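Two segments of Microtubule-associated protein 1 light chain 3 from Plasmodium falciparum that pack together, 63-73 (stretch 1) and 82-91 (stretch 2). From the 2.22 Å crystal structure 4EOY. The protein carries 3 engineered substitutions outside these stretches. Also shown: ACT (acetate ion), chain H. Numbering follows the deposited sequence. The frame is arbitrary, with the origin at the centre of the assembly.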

# COMPACT_ATOMS: atom_id res chain seq x y z
N PHE A 63 7.00 -2.14 7.26
CA PHE A 63 5.87 -2.21 6.33
C PHE A 63 6.31 -2.69 4.94
O PHE A 63 5.57 -3.46 4.27
CB PHE A 63 5.17 -0.87 6.21
CG PHE A 63 4.01 -0.90 5.26
CD1 PHE A 63 2.91 -1.71 5.52
CD2 PHE A 63 4.03 -0.15 4.08
CE1 PHE A 63 1.84 -1.75 4.65
CE2 PHE A 63 2.96 -0.19 3.21
CZ PHE A 63 1.87 -0.98 3.49
N LYS A 64 7.49 -2.22 4.52
CA LYS A 64 8.14 -2.71 3.30
C LYS A 64 8.37 -4.23 3.32
O LYS A 64 8.17 -4.89 2.31
CB LYS A 64 9.48 -1.99 3.06
CG LYS A 64 9.34 -0.55 2.57
CD LYS A 64 10.58 -0.02 1.85
CE LYS A 64 11.73 0.26 2.79
NZ LYS A 64 12.80 1.07 2.12
N PHE A 65 8.80 -4.77 4.46
CA PHE A 65 8.96 -6.22 4.59
C PHE A 65 7.62 -6.92 4.43
O PHE A 65 7.49 -7.85 3.65
CB PHE A 65 9.58 -6.57 5.94
CG PHE A 65 9.64 -8.04 6.22
CD1 PHE A 65 8.57 -8.70 6.82
CD2 PHE A 65 10.77 -8.78 5.89
CE1 PHE A 65 8.63 -10.06 7.07
CE2 PHE A 65 10.83 -10.14 6.15
CZ PHE A 65 9.76 -10.77 6.74
N ILE A 66 6.62 -6.46 5.14
CA ILE A 66 5.26 -7.00 5.03
C ILE A 66 4.74 -6.92 3.59
O ILE A 66 4.11 -7.85 3.08
CB ILE A 66 4.30 -6.25 5.97
CG1 ILE A 66 4.67 -6.51 7.44
CG2 ILE A 66 2.86 -6.63 5.67
CD1 ILE A 66 3.93 -5.63 8.42
N LEU A 67 5.00 -5.80 2.93
CA LEU A 67 4.47 -5.60 1.58
C LEU A 67 5.15 -6.51 0.55
O LEU A 67 4.50 -6.98 -0.38
CB LEU A 67 4.60 -4.13 1.18
CG LEU A 67 3.62 -3.59 0.14
CD1 LEU A 67 2.19 -3.90 0.53
CD2 LEU A 67 3.80 -2.09 -0.00
N HIS A 68 6.44 -6.77 0.74
CA HIS A 68 7.19 -7.72 -0.08
C HIS A 68 6.54 -9.07 -0.08
O HIS A 68 6.38 -9.69 -1.13
CB HIS A 68 8.61 -7.86 0.47
CG HIS A 68 9.60 -8.45 -0.52
ND1 HIS A 68 9.43 -9.66 -1.09
CD2 HIS A 68 10.82 -7.96 -1.01
CE1 HIS A 68 10.47 -9.92 -1.92
NE2 HIS A 68 11.31 -8.88 -1.86
N GLN A 69 6.17 -9.55 1.10
CA GLN A 69 5.57 -10.87 1.25
C GLN A 69 4.20 -10.90 0.60
O GLN A 69 3.90 -11.80 -0.19
CB GLN A 69 5.42 -11.26 2.73
CG GLN A 69 6.71 -11.21 3.53
CD GLN A 69 7.81 -12.02 2.88
OE1 GLN A 69 7.62 -13.19 2.60
NE2 GLN A 69 8.96 -11.40 2.64
N HIS A 70 3.38 -9.90 0.92
CA HIS A 70 2.01 -9.85 0.36
C HIS A 70 2.04 -9.93 -1.15
O HIS A 70 1.33 -10.77 -1.75
CB HIS A 70 1.30 -8.60 0.86
CG HIS A 70 -0.13 -8.47 0.37
ND1 HIS A 70 -1.14 -9.24 0.84
CD2 HIS A 70 -0.70 -7.60 -0.55
CE1 HIS A 70 -2.29 -8.91 0.23
NE2 HIS A 70 -2.03 -7.89 -0.62
N ILE A 71 2.86 -9.10 -1.79
CA ILE A 71 2.89 -9.06 -3.25
C ILE A 71 3.31 -10.42 -3.85
O ILE A 71 2.86 -10.80 -4.93
CB ILE A 71 3.83 -7.97 -3.78
CG1 ILE A 71 3.29 -6.59 -3.40
CG2 ILE A 71 4.00 -8.08 -5.30
CD1 ILE A 71 4.34 -5.48 -3.36
N ASN A 72 4.16 -11.14 -3.12
CA ASN A 72 4.67 -12.42 -3.58
C ASN A 72 3.88 -13.66 -3.14
O ASN A 72 4.26 -14.76 -3.48
CB ASN A 72 6.14 -12.55 -3.17
CG ASN A 72 7.04 -11.64 -3.97
OD1 ASN A 72 6.84 -11.46 -5.17
ND2 ASN A 72 8.02 -11.06 -3.31
N GLN A 73 2.79 -13.46 -2.40
CA GLN A 73 1.96 -14.55 -1.90
C GLN A 73 0.64 -14.59 -2.64
O GLN A 73 0.09 -13.54 -2.97
CB GLN A 73 1.66 -14.38 -0.40
CG GLN A 73 2.81 -14.81 0.49
CD GLN A 73 2.59 -14.45 1.94
OE1 GLN A 73 1.46 -14.21 2.38
NE2 GLN A 73 3.69 -14.39 2.70
N LEU A 82 0.81 -19.65 -1.16
CA LEU A 82 1.98 -19.94 -1.98
C LEU A 82 2.82 -18.68 -2.08
O LEU A 82 2.30 -17.65 -2.49
CB LEU A 82 1.55 -20.40 -3.38
CG LEU A 82 2.64 -20.74 -4.40
CD1 LEU A 82 3.65 -21.72 -3.82
CD2 LEU A 82 2.03 -21.30 -5.68
N PHE A 83 4.09 -18.77 -1.70
CA PHE A 83 5.05 -17.66 -1.78
C PHE A 83 6.08 -17.97 -2.85
O PHE A 83 6.83 -18.94 -2.72
CB PHE A 83 5.74 -17.47 -0.43
CG PHE A 83 6.93 -16.55 -0.46
CD1 PHE A 83 6.78 -15.20 -0.74
CD2 PHE A 83 8.21 -17.03 -0.19
CE1 PHE A 83 7.87 -14.36 -0.78
CE2 PHE A 83 9.31 -16.18 -0.23
CZ PHE A 83 9.13 -14.84 -0.52
N ARG A 84 6.13 -17.13 -3.90
CA ARG A 84 7.19 -17.17 -4.91
C ARG A 84 8.09 -15.95 -4.75
O ARG A 84 7.61 -14.82 -4.89
CB ARG A 84 6.61 -17.19 -6.31
CG ARG A 84 7.68 -17.34 -7.40
CD ARG A 84 7.09 -17.56 -8.78
NE ARG A 84 6.46 -18.86 -8.92
CZ ARG A 84 5.97 -19.35 -10.06
NH1 ARG A 84 6.03 -18.64 -11.19
NH2 ARG A 84 5.42 -20.55 -10.06
N GLU A 85 9.38 -16.18 -4.50
CA GLU A 85 10.38 -15.11 -4.36
C GLU A 85 10.62 -14.34 -5.67
O GLU A 85 10.94 -14.93 -6.71
CB GLU A 85 11.72 -15.69 -3.87
CG GLU A 85 12.93 -14.76 -3.98
CD GLU A 85 12.96 -13.65 -2.93
OE1 GLU A 85 11.92 -12.98 -2.73
OE2 GLU A 85 14.02 -13.43 -2.31
N ARG A 86 10.43 -13.02 -5.60
CA ARG A 86 10.70 -12.10 -6.70
C ARG A 86 11.26 -10.81 -6.11
O ARG A 86 10.92 -10.45 -4.97
CB ARG A 86 9.42 -11.76 -7.44
CG ARG A 86 8.70 -12.93 -8.09
CD ARG A 86 7.39 -12.39 -8.57
NE ARG A 86 6.25 -13.21 -8.69
CZ ARG A 86 5.42 -13.99 -8.04
NH1 ARG A 86 4.86 -14.79 -8.91
NH2 ARG A 86 4.86 -13.86 -6.84
N THR A 87 12.13 -10.14 -6.87
CA THR A 87 12.67 -8.84 -6.47
C THR A 87 11.61 -7.75 -6.72
O THR A 87 11.05 -7.67 -7.82
CB THR A 87 14.01 -8.51 -7.20
OG1 THR A 87 14.40 -7.16 -6.90
CG2 THR A 87 13.88 -8.62 -8.70
N ILE A 88 11.33 -6.95 -5.69
CA ILE A 88 10.38 -5.85 -5.77
C ILE A 88 11.03 -4.54 -5.34
O ILE A 88 11.83 -4.52 -4.41
CB ILE A 88 9.15 -6.09 -4.87
CG1 ILE A 88 8.46 -7.41 -5.26
CG2 ILE A 88 8.17 -4.93 -4.96
CD1 ILE A 88 7.33 -7.80 -4.32
N TYR A 89 10.71 -3.46 -6.04
CA TYR A 89 11.09 -2.12 -5.61
C TYR A 89 9.85 -1.32 -5.29
O TYR A 89 8.90 -1.29 -6.09
CB TYR A 89 11.87 -1.42 -6.71
CG TYR A 89 13.17 -2.10 -7.04
CD1 TYR A 89 14.33 -1.82 -6.34
CD2 TYR A 89 13.24 -3.04 -8.07
CE1 TYR A 89 15.53 -2.44 -6.66
CE2 TYR A 89 14.42 -3.67 -8.39
CZ TYR A 89 15.56 -3.37 -7.69
OH TYR A 89 16.74 -3.99 -8.03
N LEU A 90 9.85 -0.68 -4.12
CA LEU A 90 8.69 0.09 -3.64
C LEU A 90 8.91 1.61 -3.73
O LEU A 90 10.02 2.12 -3.51
CB LEU A 90 8.39 -0.29 -2.20
CG LEU A 90 7.96 -1.75 -1.99
CD1 LEU A 90 7.83 -2.06 -0.50
CD2 LEU A 90 6.66 -2.04 -2.73
N PHE A 91 7.83 2.33 -4.02
CA PHE A 91 7.90 3.77 -4.24
C PHE A 91 6.76 4.53 -3.59
O PHE A 91 5.61 4.12 -3.65
CB PHE A 91 7.89 4.06 -5.74
CG PHE A 91 9.05 3.45 -6.47
CD1 PHE A 91 9.01 2.13 -6.88
CD2 PHE A 91 10.20 4.20 -6.72
CE1 PHE A 91 10.08 1.57 -7.55
CE2 PHE A 91 11.27 3.64 -7.38
CZ PHE A 91 11.22 2.33 -7.79
C ACT H . 13.07 -0.95 -1.60
O ACT H . 11.99 -0.34 -1.79
OXT ACT H . 13.97 -0.99 -2.47
CH3 ACT H . 13.29 -1.63 -0.28

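The contact joins a helix that runs through most of stretch 1 to a segment that leaves one strand at Phe-83, runs through an extended loop and enters a second strand at Tyr-89. Together the two stretches bury 688 Å², and three residues, Asn-72, Leu-90 and Ile-88, cover the largest areas.

Asn-72 presents its carbonyl to the other stretch. The backbone N of Arg-84 donates a hydrogen bond to Asn-72 O (3.0 Å, 156° at the hydrogen), and the same oxygen receives a CA-H...O contact from Phe-83 CA at 3.5 Å. One residue on, Gln-73 pairs with Phe-83 in an antiparallel, non-hydrogen-bonded bridge. Here the CA atoms of paired residues are nearest, with 4.4 Å between Gln-73 CA and Phe-83 CA, and a second CA-H...O contact runs from Gln-73 CA to Leu-82 O at 3.2 Å. The side chains of the bridged pair share one face of the sheet, which brings Gln-73 CG within 4.1 Å of Phe-83 CB. The Phe-83 ring reaches back along the helix: its CE1 is 3.5 Å from Asn-72 CB, and Gln-69 OE1 sits over one ring face, 3.6 Å from Phe-83 CE1.

The CA-to-CB bond of Asn-72 points toward stretch 2, and its side chain adds a second, weaker link. Asn-72 ND2 donates a weak hydrogen bond to Arg-86 O (3.4 Å, 140°), so one residue bonds to both Arg-84 and Arg-86. His-68, one turn earlier, approaches the same carbonyl, with His-68 CE1 3.1 Å from Arg-86 O; its ND1 lies 3.0 Å from Asn-72 ND2.

Beyond this polar cluster the contact becomes apolar. The CA-to-CB bond of Ile-88 points toward stretch 1, and its CD1 lies over one face of the His-68 ring, 4.3 Å from His-68 ND1. The same methyl meets Ile-71 CG2 at 3.5 Å and Asn-72 ND2 at 3.5 Å, so that it contacts all three of these residues.

The CA-to-CB bond of Leu-90 also points toward stretch 1, whereas that of the intervening Tyr-89 points away, as expected of alternation along an extended chain. Leu-90 CD2 packs against Leu-67 CD2 at 4.0 Å and Ile-71 CD1 at 4.2 Å, while Leu-90 CD1 approaches Lys-64 CG at 3.7 Å, a contact with the aliphatic part of the lysine. The backbone N of Leu-90 donates a hydrogen bond to acetate O (3.2 Å), the ion probably coming from the crystallisation liquor.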